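Local coordinates for protein diguanylate cyclase/phosphodiesterase (Caldicellulosiruptor saccharolyticus, PDB 3MTK) that forms the GGDEF domain of a larger protein with PAS and EAL regions, which probably acts as a cyclic di-GMP phosphodiesterase, at residues 19-24 and 39-44; 99-104 and 125-130. All coordinates share one frame; numbering follows the deposited sequence.

Contact 1. Residues 19-24 and 39-44; sequences NSLIRW and LIFLEV
L21, on helix 18-30, sends its forked end down between L39 and F41, and each methyl meets a different residue of strand 37-44. CD1 takes the L39 side, where it reaches CD1 of L39 at 3.9 Å, methyl against methyl, the two leucine side chains running at a slant to one another. CD2 of L21 turns to F41 and lies 4.2 Å from CE1 of that residue, close to the plane of the ring. The leucine therefore meets the ring at its edge and not over a face. Both leucines have CG swung opposite the backbone N (chi1 169° in L21, 177° in L39), and reaching out in this way they together span the 9.7 Å between CA of L21 and CA of L39. The contact is plain helix-on-sheet packing in the alpha/beta fold of the GGDEF domain: L39 and F41, two positions apart on the strand, face helix 18-30, while I40 and L42, the residues that follow each of them, touch helix 97-108. The two segments bury 91 Å²; L21 also packs on F81 and I83 of strand 79-84 and on I91 of strand 87-93. I83 also touches F41, and I91 touches L39. Around the N-terminal part of the helix, S20 OG and N19 ND2 are hydrogen-bonded to the backbone carbonyls of F8 and A7, which ties the preceding helix 3-8 to this one.

Contact 2. Residues 99-104 and 125-130; sequences DFIERM and IGAAQI
Helix 97-108 packs on one face of the central mixed sheet of the GGDEF domain and here runs nearly antiparallel to strand 123-129, at 156° with the short axes 10.7 Å apart. I101 and I125 carry the join, their side chains lying alongside each other and pointing opposite ways. In I101 the CG2 branch does the work on I125, with CG2 3.9 Å from CD1 of I125, while its longer branch reaches further along the strand to bring CD1 of I101 to 4.0 Å from CB of A127. The CD1 methyl of I125 has a second neighbour, CE of the selenomethionine M104; the modelled 3.4 Å between them is shorter than usual for two carbons, and such closeness is doubtful. In M104 a turn about the CG-SE bond (chi3 67°) swings the terminal methyl out of an otherwise extended chain. Along the helix, R103 NH2 makes a salt bridge to OD2 of D99 at 2.8 Å, one turn back, from above the carboxylate plane. Within the sheet, strand 123-129 lies between strands 37-44 and 159-163: I125 also leans on I40 and L42, M104 on L42, and I101 on Y159 and I161.

Contacts 1 and 2 lie 13 Å apart, centre to centre, on opposite faces of the same sheet, in which strands 37-44 and 123-129 are antiparallel neighbours: L39 and F41 point to one face, I125 and A127 to the other, together with I40 and L42. Backbone hydrogen bonds join the strands, L39 O to A128 N at 2.7 Å among the probable ones. I40 and L42 enter the second layer, where I40 CG2 packs closely, 3.5 Å from I125 CG2, and L42 CD2 packs against CE of M104. GFDRF, in the position expected of the GGDEF signature, lies at the turn between strands 79-84 and 87-93; its R87 touches F41, joining contact 1 to that region.

Contact 1. Residues 19-24 and 39-44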
ATOM      1  N   ASN A  19      -9.512   2.807  -8.798  1.00 43.46           N
ATOM      2  CA  ASN A  19      -9.833   2.832 -10.225  1.00 43.13           C
ATOM      3  C   ASN A  19      -8.559   3.138 -11.019  1.00 44.02           C
ATOM      4  O   ASN A  19      -8.272   2.503 -12.044  1.00 44.31           O
ATOM      5  CB  ASN A  19     -10.893   3.894 -10.529  1.00 39.27           C
ATOM      6  CG  ASN A  19     -12.257   3.521  -9.993  1.00 37.50           C
ATOM      7  OD1 ASN A  19     -12.644   2.356 -10.025  1.00 34.30           O
ATOM      8  ND2 ASN A  19     -13.001   4.513  -9.512  1.00 34.67           N
ATOM      9  N   SER A  20      -7.800   4.117 -10.535  1.00 44.01           N
ATOM     10  CA  SER A  20      -6.555   4.503 -11.168  1.00 44.48           C
ATOM     11  C   SER A  20      -5.582   3.339 -11.100  1.00 45.32           C
ATOM     12  O   SER A  20      -4.825   3.107 -12.039  1.00 47.04           O
ATOM     13  CB  SER A  20      -5.973   5.727 -10.473  1.00 44.57           C
ATOM     14  OG  SER A  20      -6.924   6.781 -10.466  1.00 47.82           O
ATOM     15  N   LEU A  21      -5.607   2.600  -9.994  1.00 44.93           N
ATOM     16  CA  LEU A  21      -4.730   1.442  -9.845  1.00 44.18           C
ATOM     17  C   LEU A  21      -5.047   0.440 -10.946  1.00 45.06           C
ATOM     18  O   LEU A  21      -4.146  -0.164 -11.531  1.00 47.04           O
ATOM     19  CB  LEU A  21      -4.936   0.754  -8.486  1.00 42.11           C
ATOM     20  CG  LEU A  21      -4.268  -0.622  -8.329  1.00 38.71           C
ATOM     21  CD1 LEU A  21      -2.769  -0.476  -8.538  1.00 36.80           C
ATOM     22  CD2 LEU A  21      -4.547  -1.208  -6.952  1.00 37.16           C
ATOM     23  N   ILE A  22      -6.333   0.259 -11.219  1.00 44.24           N
ATOM     24  CA  ILE A  22      -6.756  -0.683 -12.240  1.00 45.14           C
ATOM     25  C   ILE A  22      -6.303  -0.288 -13.659  1.00 47.04           C
ATOM     26  O   ILE A  22      -5.756  -1.121 -14.389  1.00 45.32           O
ATOM     27  CB  ILE A  22      -8.275  -0.864 -12.185  1.00 43.82           C
ATOM     28  CG1 ILE A  22      -8.634  -1.619 -10.899  1.00 42.04           C
ATOM     29  CG2 ILE A  22      -8.765  -1.599 -13.430  1.00 42.38           C
ATOM     30  CD1 ILE A  22     -10.124  -1.845 -10.694  1.00 40.76           C
ATOM     31  N   ARG A  23      -6.522   0.966 -14.047  1.00 48.81           N
ATOM     32  CA  ARG A  23      -6.088   1.413 -15.369  1.00 52.60           C
ATOM     33  C   ARG A  23      -4.597   1.131 -15.506  1.00 52.91           C
ATOM     34  O   ARG A  23      -4.173   0.430 -16.421  1.00 52.32           O
ATOM     35  CB  ARG A  23      -6.305   2.919 -15.565  1.00 53.12           C
ATOM     36  CG  ARG A  23      -7.725   3.352 -15.881  1.00 57.55           C
ATOM     37  CD  ARG A  23      -7.728   4.778 -16.446  1.00 61.35           C
ATOM     38  NE  ARG A  23      -6.829   5.647 -15.694  1.00 64.71           N
ATOM     39  CZ  ARG A  23      -6.560   6.911 -16.003  1.00 66.01           C
ATOM     40  NH1 ARG A  23      -7.125   7.469 -17.064  1.00 66.06           N
ATOM     41  NH2 ARG A  23      -5.726   7.615 -15.245  1.00 67.29           N
ATOM     42  N   TRP A  24      -3.806   1.678 -14.589  1.00 53.67           N
ATOM     43  CA  TRP A  24      -2.370   1.478 -14.643  1.00 56.19           C
ATOM     44  C   TRP A  24      -1.973   0.014 -14.594  1.00 54.04           C
ATOM     45  O   TRP A  24      -0.919  -0.348 -15.097  1.00 55.12           O
ATOM     46  CB  TRP A  24      -1.667   2.266 -13.533  1.00 62.09           C
ATOM     47  CG  TRP A  24      -1.321   3.683 -13.943  1.00 70.03           C
ATOM     48  CD1 TRP A  24      -0.662   4.074 -15.083  1.00 72.07           C
ATOM     49  CD2 TRP A  24      -1.580   4.882 -13.203  1.00 72.79           C
ATOM     50  NE1 TRP A  24      -0.497   5.438 -15.093  1.00 73.23           N
ATOM     51  CE2 TRP A  24      -1.049   5.961 -13.951  1.00 74.75           C
ATOM     52  CE3 TRP A  24      -2.207   5.152 -11.979  1.00 75.33           C
ATOM     53  CZ2 TRP A  24      -1.125   7.290 -13.511  1.00 77.10           C
ATOM     54  CZ3 TRP A  24      -2.283   6.478 -11.538  1.00 77.53           C
ATOM     55  CH2 TRP A  24      -1.743   7.528 -12.305  1.00 78.12           C
ATOM     56  N   LEU A  39       3.180  -5.617  -7.415  1.00 42.61           N
ATOM     57  CA  LEU A  39       2.017  -4.926  -6.886  1.00 39.46           C
ATOM     58  C   LEU A  39       2.149  -5.205  -5.393  1.00 38.20           C
ATOM     59  O   LEU A  39       2.385  -6.351  -4.997  1.00 40.05           O
ATOM     60  CB  LEU A  39       0.718  -5.543  -7.402  1.00 38.18           C
ATOM     61  CG  LEU A  39      -0.552  -4.909  -6.820  1.00 39.31           C
ATOM     62  CD1 LEU A  39      -0.596  -3.434  -7.169  1.00 37.87           C
ATOM     63  CD2 LEU A  39      -1.778  -5.617  -7.356  1.00 38.08           C
ATOM     64  N   ILE A  40       2.021  -4.171  -4.572  1.00 36.71           N
ATOM     65  CA  ILE A  40       2.133  -4.328  -3.129  1.00 35.49           C
ATOM     66  C   ILE A  40       0.944  -3.702  -2.422  1.00 34.31           C
ATOM     67  O   ILE A  40       0.532  -2.578  -2.740  1.00 34.47           O
ATOM     68  CB  ILE A  40       3.426  -3.668  -2.594  1.00 37.97           C
ATOM     69  CG1 ILE A  40       4.637  -4.261  -3.307  1.00 38.80           C
ATOM     70  CG2 ILE A  40       3.569  -3.921  -1.101  1.00 34.68           C
ATOM     71  CD1 ILE A  40       5.880  -3.432  -3.154  1.00 42.94           C
ATOM     72  N   PHE A  41       0.400  -4.447  -1.467  1.00 32.17           N
ATOM     73  CA  PHE A  41      -0.737  -4.012  -0.670  1.00 30.62           C
ATOM     74  C   PHE A  41      -0.286  -3.771   0.774  1.00 30.91           C
ATOM     75  O   PHE A  41       0.235  -4.675   1.429  1.00 30.06           O
ATOM     76  CB  PHE A  41      -1.831  -5.093  -0.694  1.00 31.51           C
ATOM     77  CG  PHE A  41      -2.834  -4.944  -1.812  1.00 28.78           C
ATOM     78  CD1 PHE A  41      -2.652  -4.011  -2.829  1.00 30.24           C
ATOM     79  CD2 PHE A  41      -3.962  -5.756  -1.853  1.00 31.17           C
ATOM     80  CE1 PHE A  41      -3.578  -3.890  -3.878  1.00 30.27           C
ATOM     81  CE2 PHE A  41      -4.902  -5.645  -2.898  1.00 32.70           C
ATOM     82  CZ  PHE A  41      -4.706  -4.708  -3.914  1.00 30.27           C
ATOM     83  N   LEU A  42      -0.460  -2.549   1.265  1.00 30.94           N
ATOM     84  CA  LEU A  42      -0.085  -2.249   2.642  1.00 31.62           C
ATOM     85  C   LEU A  42      -1.338  -1.929   3.435  1.00 30.97           C
ATOM     86  O   LEU A  42      -2.153  -1.082   3.035  1.00 31.97           O
ATOM     87  CB  LEU A  42       0.853  -1.043   2.749  1.00 33.07           C
ATOM     88  CG  LEU A  42       2.268  -1.027   2.195  1.00 36.67           C
ATOM     89  CD1 LEU A  42       2.245  -0.734   0.684  1.00 41.11           C
ATOM     90  CD2 LEU A  42       3.040   0.063   2.910  1.00 37.68           C
ATOM     91  N   GLU A  43      -1.486  -2.585   4.575  1.00 30.88           N
ATOM     92  CA  GLU A  43      -2.647  -2.338   5.411  1.00 31.34           C
ATOM     93  C   GLU A  43      -2.235  -1.720   6.747  1.00 29.48           C
ATOM     94  O   GLU A  43      -1.330  -2.209   7.424  1.00 29.84           O
ATOM     95  CB  GLU A  43      -3.412  -3.644   5.651  1.00 31.94           C
ATOM     96  CG  GLU A  43      -4.692  -3.450   6.453  1.00 39.38           C
ATOM     97  CD  GLU A  43      -5.507  -4.720   6.591  1.00 40.84           C
ATOM     98  OE1 GLU A  43      -5.436  -5.569   5.682  1.00 42.19           O
ATOM     99  OE2 GLU A  43      -6.229  -4.860   7.599  1.00 43.59           O
ATOM    100  N   VAL A  44      -2.895  -0.632   7.117  1.00 30.77           N
ATOM    101  CA  VAL A  44      -2.618   0.032   8.391  1.00 30.92           C
ATOM    102  C   VAL A  44      -3.437  -0.720   9.432  1.00 32.20           C
ATOM    103  O   VAL A  44      -4.667  -0.736   9.367  1.00 33.47           O
ATOM    104  CB  VAL A  44      -3.067   1.501   8.364  1.00 29.93           C
ATOM    105  CG1 VAL A  44      -2.550   2.209   9.587  1.00 29.21           C
ATOM    106  CG2 VAL A  44      -2.563   2.180   7.101  1.00 32.38           C
TER

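Contact 2. Residues 99-104 and 125-130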
ATOM      1  N   ASP A  99      13.768  -6.627   0.262  1.00 54.26           N
ATOM      2  CA  ASP A  99      14.501  -5.569   0.948  1.00 53.50           C
ATOM      3  C   ASP A  99      13.764  -4.244   0.795  1.00 52.26           C
ATOM      4  O   ASP A  99      13.760  -3.417   1.705  1.00 52.16           O
ATOM      5  CB  ASP A  99      15.913  -5.445   0.370  1.00 56.33           C
ATOM      6  CG  ASP A  99      16.522  -4.071   0.602  1.00 58.64           C
ATOM      7  OD1 ASP A  99      16.748  -3.695   1.775  1.00 60.21           O
ATOM      8  OD2 ASP A  99      16.771  -3.360  -0.397  1.00 59.95           O
ATOM      9  N   PHE A 100      13.152  -4.050  -0.368  1.00 51.14           N
ATOM     10  CA  PHE A 100      12.399  -2.837  -0.654  1.00 49.57           C
ATOM     11  C   PHE A 100      11.260  -2.750   0.354  1.00 48.33           C
ATOM     12  O   PHE A 100      10.999  -1.698   0.938  1.00 47.83           O
ATOM     13  CB  PHE A 100      11.828  -2.903  -2.071  1.00 51.08           C
ATOM     14  CG  PHE A 100      10.944  -1.741  -2.424  1.00 54.58           C
ATOM     15  CD1 PHE A 100      11.490  -0.506  -2.762  1.00 56.50           C
ATOM     16  CD2 PHE A 100       9.558  -1.870  -2.387  1.00 53.82           C
ATOM     17  CE1 PHE A 100      10.663   0.590  -3.062  1.00 57.34           C
ATOM     18  CE2 PHE A 100       8.727  -0.788  -2.682  1.00 54.43           C
ATOM     19  CZ  PHE A 100       9.280   0.445  -3.019  1.00 56.41           C
ATOM     20  N   ILE A 101      10.594  -3.880   0.551  1.00 46.71           N
ATOM     21  CA  ILE A 101       9.473  -3.986   1.470  1.00 45.55           C
ATOM     22  C   ILE A 101       9.889  -3.705   2.905  1.00 46.61           C
ATOM     23  O   ILE A 101       9.248  -2.924   3.605  1.00 45.54           O
ATOM     24  CB  ILE A 101       8.848  -5.395   1.381  1.00 44.68           C
ATOM     25  CG1 ILE A 101       8.073  -5.527   0.064  1.00 44.46           C
ATOM     26  CG2 ILE A 101       7.971  -5.665   2.601  1.00 43.03           C
ATOM     27  CD1 ILE A 101       7.501  -6.914  -0.195  1.00 40.91           C
ATOM     28  N   GLU A 102      10.974  -4.342   3.333  1.00 48.40           N
ATOM     29  CA  GLU A 102      11.478  -4.177   4.690  1.00 51.42           C
ATOM     30  C   GLU A 102      11.972  -2.759   4.947  1.00 52.43           C
ATOM     31  O   GLU A 102      11.694  -2.170   5.995  1.00 51.62           O
ATOM     32  CB  GLU A 102      12.602  -5.177   4.947  1.00 50.42           C
ATOM     33  CG  GLU A 102      12.297  -6.556   4.407  1.00 53.21           C
ATOM     34  CD  GLU A 102      13.272  -7.594   4.895  1.00 55.33           C
ATOM     35  OE1 GLU A 102      14.489  -7.313   4.874  1.00 57.65           O
ATOM     36  OE2 GLU A 102      12.821  -8.692   5.296  1.00 55.95           O
ATOM     37  N   ARG A 103      12.705  -2.211   3.986  1.00 54.45           N
ATOM     38  CA  ARG A 103      13.220  -0.864   4.124  1.00 57.42           C
ATOM     39  C   ARG A 103      12.039   0.026   4.457  1.00 57.29           C
ATOM     40  O   ARG A 103      12.022   0.713   5.483  1.00 58.19           O
ATOM     41  CB  ARG A 103      13.854  -0.401   2.813  1.00 60.02           C
ATOM     42  CG  ARG A 103      14.686   0.872   2.933  1.00 63.88           C
ATOM     43  CD  ARG A 103      15.077   1.380   1.558  1.00 66.58           C
ATOM     44  NE  ARG A 103      15.625   0.300   0.746  1.00 67.43           N
ATOM     45  CZ  ARG A 103      15.415   0.172  -0.558  1.00 66.93           C
ATOM     46  NH1 ARG A 103      14.671   1.063  -1.199  1.00 68.24           N
ATOM     47  NH2 ARG A 103      15.926  -0.862  -1.217  1.00 67.35           N
HETATM   48  N   MSE A 104      11.034  -0.012   3.588  1.00 57.81           N
HETATM   49  CA  MSE A 104       9.840   0.794   3.771  1.00 57.67           C
HETATM   50  C   MSE A 104       9.073   0.483   5.053  1.00 52.20           C
HETATM   51  O   MSE A 104       8.565   1.389   5.713  1.00 49.23           O
HETATM   52  CB  MSE A 104       8.899   0.619   2.590  1.00 63.47           C
HETATM   53  CG  MSE A 104       7.555   1.256   2.852  1.00 72.88           C
HETATM   54 SE   MSE A 104       6.315   1.040   1.424  1.00 81.24          SE
HETATM   55  CE  MSE A 104       6.049  -0.880   1.514  1.00 79.26           C
ATOM     56  N   ILE A 125       1.930  -6.344   4.930  1.00 32.48           N
ATOM     57  CA  ILE A 125       2.133  -6.169   3.508  1.00 34.05           C
ATOM     58  C   ILE A 125       1.966  -7.432   2.685  1.00 36.45           C
ATOM     59  O   ILE A 125       2.516  -8.481   3.017  1.00 37.92           O
ATOM     60  CB  ILE A 125       3.531  -5.571   3.245  1.00 32.90           C
ATOM     61  CG1 ILE A 125       3.525  -4.091   3.627  1.00 34.63           C
ATOM     62  CG2 ILE A 125       3.929  -5.755   1.800  1.00 29.63           C
ATOM     63  CD1 ILE A 125       4.886  -3.405   3.485  1.00 38.05           C
ATOM     64  N   GLY A 126       1.189  -7.311   1.615  1.00 36.31           N
ATOM     65  CA  GLY A 126       0.968  -8.421   0.713  1.00 37.79           C
ATOM     66  C   GLY A 126       1.480  -7.953  -0.634  1.00 38.98           C
ATOM     67  O   GLY A 126       1.129  -6.855  -1.083  1.00 37.88           O
ATOM     68  N   ALA A 127       2.317  -8.754  -1.282  1.00 38.63           N
ATOM     69  CA  ALA A 127       2.863  -8.353  -2.580  1.00 40.16           C
ATOM     70  C   ALA A 127       2.745  -9.448  -3.636  1.00 41.58           C
ATOM     71  O   ALA A 127       2.671 -10.634  -3.311  1.00 40.12           O
ATOM     72  CB  ALA A 127       4.323  -7.935  -2.418  1.00 37.81           C
ATOM     73  N   ALA A 128       2.731  -9.051  -4.904  1.00 43.15           N
ATOM     74  CA  ALA A 128       2.619 -10.027  -5.982  1.00 43.48           C
ATOM     75  C   ALA A 128       3.331  -9.610  -7.274  1.00 46.10           C
ATOM     76  O   ALA A 128       3.216  -8.470  -7.727  1.00 44.54           O
ATOM     77  CB  ALA A 128       1.152 -10.311  -6.261  1.00 40.54           C
ATOM     78  N   GLN A 129       4.076 -10.551  -7.848  1.00 48.91           N
ATOM     79  CA  GLN A 129       4.807 -10.345  -9.096  1.00 51.21           C
ATOM     80  C   GLN A 129       3.814 -10.020 -10.209  1.00 53.03           C
ATOM     81  O   GLN A 129       2.970 -10.854 -10.549  1.00 51.54           O
ATOM     82  CB  GLN A 129       5.555 -11.629  -9.460  1.00 52.63           C
ATOM     83  CG  GLN A 129       6.429 -11.552 -10.708  1.00 54.74           C
ATOM     84  CD  GLN A 129       7.873 -11.250 -10.376  1.00 55.61           C
ATOM     85  OE1 GLN A 129       8.484 -11.926  -9.544  1.00 55.71           O
ATOM     86  NE2 GLN A 129       8.432 -10.236 -11.026  1.00 56.37           N
ATOM     87  N   ILE A 130       3.897  -8.815 -10.767  1.00 56.10           N
ATOM     88  CA  ILE A 130       3.002  -8.430 -11.854  1.00 60.23           C
ATOM     89  C   ILE A 130       3.289  -9.299 -13.076  1.00 64.58           C
ATOM     90  O   ILE A 130       4.440  -9.453 -13.486  1.00 63.73           O
ATOM     91  CB  ILE A 130       3.197  -6.960 -12.272  1.00 60.32           C
ATOM     92  CG1 ILE A 130       2.589  -6.027 -11.224  1.00 59.46           C
ATOM     93  CG2 ILE A 130       2.575  -6.730 -13.648  1.00 59.85           C
ATOM     94  CD1 ILE A 130       2.668  -4.559 -11.593  1.00 58.17           C
TER